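Local coordinates for protein CurH (PDB 3KG7) that probably eliminates water from a beta-hydroxyacyl polyketide intermediate, as the dehydratase domain of a module in curacin biosynthesis, at residues Asp151-Thr154 with Glu155-Ser159; Thr212-Leu215 with Phe216-Ser220; Lys284-Ser288 with Gln289-Lys293. One frame throughout, in Å; residues are numbered along the deposited sequence.

Contact 1: residues Asp151-Thr154 with Glu155-Ser159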
loop_
_atom_site.group_PDB
_atom_site.type_symbol
_atom_site.label_atom_id
_atom_site.label_comp_id
_atom_site.label_asym_id
_atom_site.label_seq_id
_atom_site.Cartn_x
_atom_site.Cartn_y
_atom_site.Cartn_z
ATOM N N ASP C 151 13.938 32.630 -28.055
ATOM C CA ASP C 151 12.654 33.284 -28.310
ATOM C C ASP C 151 11.906 32.663 -29.491
ATOM O O ASP C 151 10.681 32.526 -29.449
ATOM C CB ASP C 151 12.845 34.786 -28.535
ATOM C CG ASP C 151 13.169 35.538 -27.253
ATOM O OD1 ASP C 151 13.139 34.930 -26.158
ATOM O OD2 ASP C 151 13.450 36.752 -27.343
ATOM N N THR C 152 12.652 32.281 -30.529
ATOM C CA THR C 152 12.082 31.638 -31.712
ATOM C C THR C 152 11.382 30.333 -31.332
ATOM O O THR C 152 10.326 30.009 -31.883
ATOM C CB THR C 152 13.155 31.365 -32.790
ATOM O OG1 THR C 152 14.234 32.297 -32.646
ATOM C CG2 THR C 152 12.559 31.505 -34.189
ATOM N N LEU C 153 11.969 29.609 -30.377
ATOM C CA LEU C 153 11.408 28.357 -29.880
ATOM C C LEU C 153 10.193 28.595 -28.987
ATOM O O LEU C 153 9.197 27.868 -29.079
ATOM C CB LEU C 153 12.462 27.555 -29.095
ATOM C CG LEU C 153 13.733 27.033 -29.776
ATOM C CD1 LEU C 153 14.692 26.493 -28.727
ATOM C CD2 LEU C 153 13.415 25.959 -30.804
ATOM N N THR C 154 10.287 29.604 -28.117
ATOM C CA THR C 154 9.206 29.944 -27.181
ATOM C C THR C 154 7.919 30.248 -27.945
ATOM O O THR C 154 6.826 29.894 -27.505
ATOM C CB THR C 154 9.565 31.160 -26.273
ATOM O OG1 THR C 154 10.935 31.071 -25.850
ATOM C CG2 THR C 154 8.663 31.197 -25.030
ATOM N N GLU C 155 8.066 30.893 -29.097
ATOM C CA GLU C 155 6.926 31.228 -29.940
ATOM C C GLU C 155 6.288 29.982 -30.547
ATOM O O GLU C 155 5.063 29.886 -30.623
ATOM C CB GLU C 155 7.326 32.242 -31.015
ATOM C CG GLU C 155 7.384 33.680 -30.488
ATOM C CD GLU C 155 8.227 34.596 -31.373
ATOM O OE1 GLU C 155 9.451 34.343 -31.500
ATOM O OE2 GLU C 155 7.674 35.577 -31.930
ATOM N N ILE C 156 7.117 29.025 -30.958
ATOM C CA ILE C 156 6.616 27.770 -31.510
ATOM C C ILE C 156 5.769 27.032 -30.475
ATOM O O ILE C 156 4.666 26.574 -30.784
ATOM C CB ILE C 156 7.768 26.895 -32.067
ATOM C CG1 ILE C 156 7.992 27.227 -33.547
ATOM C CG2 ILE C 156 7.487 25.393 -31.874
ATOM C CD1 ILE C 156 9.214 26.565 -34.156
ATOM N N TYR C 157 6.277 26.949 -29.247
ATOM C CA TYR C 157 5.549 26.315 -28.154
ATOM C C TYR C 157 4.249 27.047 -27.865
ATOM O O TYR C 157 3.198 26.421 -27.736
ATOM C CB TYR C 157 6.404 26.266 -26.894
ATOM C CG TYR C 157 7.742 25.598 -27.080
ATOM C CD1 TYR C 157 7.899 24.483 -27.962
ATOM C CD2 TYR C 157 8.855 26.053 -26.360
ATOM C CE1 TYR C 157 9.140 23.861 -28.132
ATOM C CE2 TYR C 157 10.099 25.430 -26.510
ATOM C CZ TYR C 157 10.233 24.338 -27.404
ATOM O OH TYR C 157 11.459 23.738 -27.556
ATOM N N ALA C 158 4.327 28.374 -27.775
ATOM C CA ALA C 158 3.147 29.207 -27.551
ATOM C C ALA C 158 2.105 28.987 -28.642
ATOM O O ALA C 158 0.902 29.108 -28.392
ATOM C CB ALA C 158 3.533 30.673 -27.465
ATOM N N SER C 159 2.585 28.641 -29.838
ATOM C CA SER C 159 1.738 28.406 -31.005
ATOM C C SER C 159 0.975 27.089 -30.930
ATOM O O SER C 159 -0.016 26.892 -31.645
ATOM C CB SER C 159 2.586 28.438 -32.273
ATOM O OG SER C 159 3.089 29.746 -32.514
#

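Contact 2: residues Thr212-Leu215 with Phe216-Ser220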
loop_
_atom_site.group_PDB
_atom_site.type_symbol
_atom_site.label_atom_id
_atom_site.label_comp_id
_atom_site.label_asym_id
_atom_site.label_seq_id
_atom_site.Cartn_x
_atom_site.Cartn_y
_atom_site.Cartn_z
ATOM N N THR C 212 13.660 19.142 -32.510
ATOM C CA THR C 212 13.834 18.218 -33.612
ATOM C C THR C 212 14.339 19.073 -34.771
ATOM O O THR C 212 13.981 20.251 -34.842
ATOM C CB THR C 212 12.483 17.585 -34.014
ATOM O OG1 THR C 212 11.618 17.505 -32.873
ATOM C CG2 THR C 212 12.684 16.192 -34.579
ATOM N N PRO C 213 15.181 18.503 -35.670
ATOM C CA PRO C 213 15.633 19.186 -36.898
ATOM C C PRO C 213 14.543 19.992 -37.625
ATOM O O PRO C 213 14.840 21.013 -38.259
ATOM C CB PRO C 213 16.095 18.027 -37.784
ATOM C CG PRO C 213 16.566 17.000 -36.832
ATOM C CD PRO C 213 15.789 17.162 -35.551
ATOM N N ASP C 214 13.297 19.535 -37.507
ATOM C CA ASP C 214 12.159 20.107 -38.221
ATOM C C ASP C 214 11.072 20.618 -37.272
ATOM O O ASP C 214 9.891 20.325 -37.457
ATOM C CB ASP C 214 11.572 19.051 -39.164
ATOM C CG ASP C 214 11.075 17.816 -38.421
ATOM O OD1 ASP C 214 11.873 17.172 -37.703
ATOM O OD2 ASP C 214 9.878 17.497 -38.555
ATOM N N LEU C 215 11.470 21.390 -36.263
ATOM C CA LEU C 215 10.524 21.896 -35.264
ATOM C C LEU C 215 9.660 23.059 -35.783
ATOM O O LEU C 215 8.593 23.339 -35.239
ATOM C CB LEU C 215 11.251 22.283 -33.968
ATOM C CG LEU C 215 10.414 22.304 -32.680
ATOM C CD1 LEU C 215 10.402 20.927 -32.001
ATOM C CD2 LEU C 215 10.924 23.369 -31.722
ATOM N N PHE C 216 10.121 23.722 -36.840
ATOM C CA PHE C 216 9.351 24.788 -37.491
ATOM C C PHE C 216 8.247 24.223 -38.392
ATOM O O PHE C 216 7.495 24.977 -39.014
ATOM C CB PHE C 216 10.282 25.710 -38.295
ATOM C CG PHE C 216 11.265 26.476 -37.445
ATOM C CD1 PHE C 216 12.498 25.922 -37.104
ATOM C CD2 PHE C 216 10.956 27.752 -36.983
ATOM C CE1 PHE C 216 13.406 26.625 -36.312
ATOM C CE2 PHE C 216 11.859 28.466 -36.192
ATOM C CZ PHE C 216 13.087 27.899 -35.856
ATOM N N ASP C 217 8.157 22.893 -38.440
ATOM C CA ASP C 217 7.260 22.177 -39.344
ATOM C C ASP C 217 5.964 21.790 -38.638
ATOM O O ASP C 217 4.898 21.751 -39.260
ATOM C CB ASP C 217 7.962 20.918 -39.867
ATOM C CG ASP C 217 7.662 20.629 -41.326
ATOM O OD1 ASP C 217 6.506 20.815 -41.764
ATOM O OD2 ASP C 217 8.594 20.192 -42.033
ATOM N N PHE C 218 6.079 21.493 -37.342
ATOM C CA PHE C 218 4.951 21.141 -36.475
ATOM C C PHE C 218 3.842 22.199 -36.595
ATOM O O PHE C 218 3.838 23.182 -35.846
ATOM C CB PHE C 218 5.418 21.044 -35.008
ATOM C CG PHE C 218 6.348 19.876 -34.712
ATOM C CD1 PHE C 218 6.036 18.966 -33.702
ATOM C CD2 PHE C 218 7.544 19.702 -35.413
ATOM C CE1 PHE C 218 6.889 17.896 -33.411
ATOM C CE2 PHE C 218 8.401 18.628 -35.125
ATOM C CZ PHE C 218 8.070 17.728 -34.126
ATOM N N SER C 219 2.914 21.994 -37.537
ATOM C CA SER C 219 1.912 23.014 -37.909
ATOM C C SER C 219 1.416 23.826 -36.709
ATOM O O SER C 219 0.775 23.293 -35.795
ATOM C CB SER C 219 0.738 22.399 -38.682
ATOM O OG SER C 219 -0.166 21.739 -37.811
ATOM N N SER C 220 1.728 25.120 -36.734
ATOM C CA SER C 220 1.537 25.992 -35.582
ATOM C C SER C 220 0.158 26.643 -35.535
ATOM O O SER C 220 -0.488 26.649 -34.488
ATOM C CB SER C 220 2.629 27.067 -35.551
ATOM O OG SER C 220 2.649 27.820 -36.752
#

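Contact 3: residues Lys284-Ser288 with Gln289-Lys293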
loop_
_atom_site.group_PDB
_atom_site.type_symbol
_atom_site.label_atom_id
_atom_site.label_comp_id
_atom_site.label_asym_id
_atom_site.label_seq_id
_atom_site.Cartn_x
_atom_site.Cartn_y
_atom_site.Cartn_z
ATOM N N LYS C 284 1.036 13.108 -30.350
ATOM C CA LYS C 284 -0.193 13.094 -31.138
ATOM C C LYS C 284 -1.015 14.348 -30.849
ATOM O O LYS C 284 -1.009 14.862 -29.724
ATOM C CB LYS C 284 -1.008 11.826 -30.859
ATOM C CG LYS C 284 -2.161 11.582 -31.837
ATOM C CD LYS C 284 -2.983 10.353 -31.462
ATOM C CE LYS C 284 -3.931 10.635 -30.303
ATOM N NZ LYS C 284 -4.861 9.499 -30.055
ATOM N N ARG C 285 -1.711 14.840 -31.872
ATOM C CA ARG C 285 -2.574 16.013 -31.737
ATOM C C ARG C 285 -3.648 15.788 -30.668
ATOM O O ARG C 285 -4.333 14.761 -30.664
ATOM C CB ARG C 285 -3.221 16.353 -33.080
ATOM C CG ARG C 285 -2.233 16.684 -34.191
ATOM C CD ARG C 285 -1.881 18.173 -34.245
ATOM N NE ARG C 285 -3.001 19.005 -34.699
ATOM C CZ ARG C 285 -2.877 20.182 -35.312
ATOM N NH1 ARG C 285 -1.679 20.689 -35.576
ATOM N NH2 ARG C 285 -3.962 20.853 -35.672
ATOM N N ALA C 286 -3.774 16.743 -29.752
ATOM C CA ALA C 286 -4.760 16.652 -28.684
ATOM C C ALA C 286 -5.406 18.009 -28.423
ATOM O O ALA C 286 -4.841 18.843 -27.711
ATOM C CB ALA C 286 -4.124 16.088 -27.409
ATOM N N PRO C 287 -6.590 18.243 -29.020
ATOM C CA PRO C 287 -7.339 19.479 -28.770
ATOM C C PRO C 287 -7.818 19.555 -27.321
ATOM O O PRO C 287 -8.046 18.522 -26.689
ATOM C CB PRO C 287 -8.522 19.385 -29.738
ATOM C CG PRO C 287 -8.658 17.939 -30.047
ATOM C CD PRO C 287 -7.282 17.357 -29.975
ATOM N N SER C 288 -7.965 20.776 -26.815
ATOM C CA SER C 288 -8.243 21.013 -25.394
ATOM C C SER C 288 -9.513 20.342 -24.854
ATOM O O SER C 288 -9.541 19.926 -23.697
ATOM C CB SER C 288 -8.264 22.510 -25.097
ATOM O OG SER C 288 -8.109 22.734 -23.709
ATOM N N GLN C 289 -10.551 20.243 -25.688
ATOM C CA GLN C 289 -11.801 19.566 -25.318
ATOM C C GLN C 289 -11.581 18.095 -24.972
ATOM O O GLN C 289 -12.169 17.586 -24.017
ATOM C CB GLN C 289 -12.845 19.665 -26.435
ATOM C CG GLN C 289 -13.127 21.073 -26.945
ATOM C CD GLN C 289 -12.248 21.466 -28.123
ATOM O OE1 GLN C 289 -11.081 21.075 -28.212
ATOM N NE2 GLN C 289 -12.810 22.251 -29.035
ATOM N N LEU C 290 -10.745 17.417 -25.760
ATOM C CA LEU C 290 -10.393 16.018 -25.509
ATOM C C LEU C 290 -9.312 15.872 -24.432
ATOM O O LEU C 290 -9.420 15.013 -23.555
ATOM C CB LEU C 290 -9.943 15.330 -26.804
ATOM C CG LEU C 290 -10.988 14.641 -27.687
ATOM C CD1 LEU C 290 -10.492 14.537 -29.124
ATOM C CD2 LEU C 290 -11.356 13.259 -27.142
ATOM N N PHE C 291 -8.287 16.724 -24.508
ATOM C CA PHE C 291 -7.112 16.663 -23.637
ATOM C C PHE C 291 -7.408 16.995 -22.176
ATOM O O PHE C 291 -6.961 16.273 -21.280
ATOM C CB PHE C 291 -6.016 17.589 -24.170
ATOM C CG PHE C 291 -4.685 17.431 -23.482
ATOM C CD1 PHE C 291 -3.877 16.319 -23.729
ATOM C CD2 PHE C 291 -4.223 18.406 -22.603
ATOM C CE1 PHE C 291 -2.646 16.176 -23.101
ATOM C CE2 PHE C 291 -2.981 18.267 -21.970
ATOM C CZ PHE C 291 -2.197 17.152 -22.225
ATOM N N LEU C 292 -8.157 18.076 -21.946
ATOM C CA LEU C 292 -8.477 18.548 -20.586
ATOM C C LEU C 292 -9.714 17.884 -19.963
ATOM O O LEU C 292 -10.218 18.328 -18.928
ATOM C CB LEU C 292 -8.556 20.083 -20.525
ATOM C CG LEU C 292 -7.227 20.854 -20.575
ATOM C CD1 LEU C 292 -7.465 22.353 -20.525
ATOM C CD2 LEU C 292 -6.261 20.438 -19.459
ATOM N N LYS C 293 -10.230 16.876 -20.666
ATOM C CA LYS C 293 -10.732 15.633 -20.065
ATOM C C LYS C 293 -12.119 15.106 -20.253
ATOM O O LYS C 293 -12.520 14.185 -19.545
ATOM C CB LYS C 293 -10.283 15.449 -18.604
ATOM C CG LYS C 293 -9.762 14.033 -18.325
ATOM C CD LYS C 293 -10.307 13.461 -17.025
ATOM C CE LYS C 293 -11.527 12.556 -17.234
ATOM N NZ LYS C 293 -12.826 13.275 -17.079
#

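Contact 1: residues Asp151-Thr154 with Glu155-Ser159
Leu153 and Tyr157, one helical turn apart, form the packed side of this contact. The Tyr157 ring leans back over the preceding turn: CE2 is 4.1 Å from Leu153 CB, and one ring face lies against Leu153 O, which sits 3.2 Å above the ring plane, towards its rim. With CG anti to the carbonyl carbon (chi1 -55°), the ring runs back beside the backbone N. Leu153 O also accepts from Tyr157 N over 3.1 Å. The far end of the tyrosine is held from outside, OH to Arg210 O, and its ring meets Tyr164 edge-to-face, while Leu153 packs on Leu215.

Asp151, Thr154, Glu155 and Ala158 make up the exposed side, where the links are mainly backbone bonds. Ala158 N reaches Thr154 O at 2.9 Å, and Thr154 OG1 turns back to bond Thr150 O. The carboxylates of Asp151 and Glu155 stay apart, OD2 to OE1 6.3 Å. Glu155 O is gripped twice by Ser159, from OG and N on opposite faces of the carbonyl plane. The whole is an amphipathic alpha-helix with i to i+4 bonding, one of the few helices in the double hotdog fold.

Contact 2: residues Thr212-Leu215 with Phe216-Ser220
Asp214 and Asp217 are joined by the one hydrogen bond between the two halves of this loop, Asp217 N to Asp214 O at 3.3 Å. The donor stands well above the carbonyl plane, 61° out of it. With Leu215 and Phe216 in helical-type backbone conformations at the two central positions, residues 214-217 form a type I beta turn.

Contacts with the ring of Phe218 form the second group, just beyond the turn. The ring presents an edge to Asp214 O, which lies in the ring plane 3.2 Å from CD2, so the slightly positive ring hydrogens face the carbonyl oxygen. Leu215 CD1 comes over a face, 4.4 Å from CE2, and Thr212 OG1 approaches CZ obliquely at 3.8 Å. The ring is directed back towards the turn because CG is anti to the carbonyl carbon (chi1 -68°). Outside the loop, Trp226 meets it edge-to-face.

Charge forms the third group. Asp214 OD2 pairs with Arg261 and OD1 accepts from Ser252 N, while OD2 also rests 3.9 Å from Phe218 CE2. Arg261 makes a cation-pi contact with the same ring. Were Phe218 replaced by an alanine, Arg261 and Trp226 would probably lose their aromatic partner and a gap would be likely to open beside Leu215 CD1. The Asp214 and Asp217 OD2 atoms approach to 4.6 Å, a like-charge pair that Arg261, salt-bridged to Asp214 and touched by Asp217, probably helps to offset.

Contact 3: residues Lys284-Ser288 with Gln289-Lys293
Pro287 O meets the amides of Leu290 and Phe291 where the strand 274-286 turns directly into the short helix 288-291, with Pro287 at the N-cap position. The bond from Phe291 N is well directed, 2.8 Å with an N-H...O angle of 165°; that from Leu290 N is weak and bent. One residue on, Leu292 N donates to Ser288 O over 2.9 Å, closing the single turn of helix as the chain leaves helical geometry at Leu292.

Side chains follow this backbone framework. Pro287 and Leu290 lie side by side and point the same way, CG to CD1 4.0 Å. The Gln289 chain bends at chi2 and brings its amide oxygen back towards the cap, OE1 being 3.4 Å from Pro287 CB. Towards the end of the helix, the methyl CD1 of Leu292 sits against Ser288 OG at 3.3 Å.

Facing back along the strand, Phe291 sets CD1 3.7 Å from Ala286 CB. Its CG lies anti to the backbone N (chi1 -170°), which carries the ring off the helix and onto Ala227 of strand 225-236.

That neighbouring strand in turn fixes the base of the turn. Lys284 and Ala286 share backbone hydrogen bonds with Ala227 and Phe225 respectively, and the Lys284 side chain makes a cation-pi contact with Trp229. Tyr44 touches Ser288 as well, and its OH donates a hydrogen bond to the carbonyl oxygen of Ala286, the residue just before the N-cap proline.

Contacts 1 and 2 form one packed unit, their centres about 11 Å apart. Helix 150-159 lies against the loop of contact 2: Ile156 CD1 is 3.5 Å from Phe216 CD2, Thr152 CG2 is 3.7 Å from Phe216 CE2, and the CB atoms of Ser159 and Ser220 are 3.6 Å apart. Contact 3 is centred about 20 Å from each of the others. It touches contact 2 where Ser219 OG lies 2.9 Å from Arg285 NH1, whereas the nearest atoms of contacts 1 and 3 remain about 8 Å apart. The loop 212-220 therefore bridges helix and strand. None of the three includes a bound ligand or metal among the partners described.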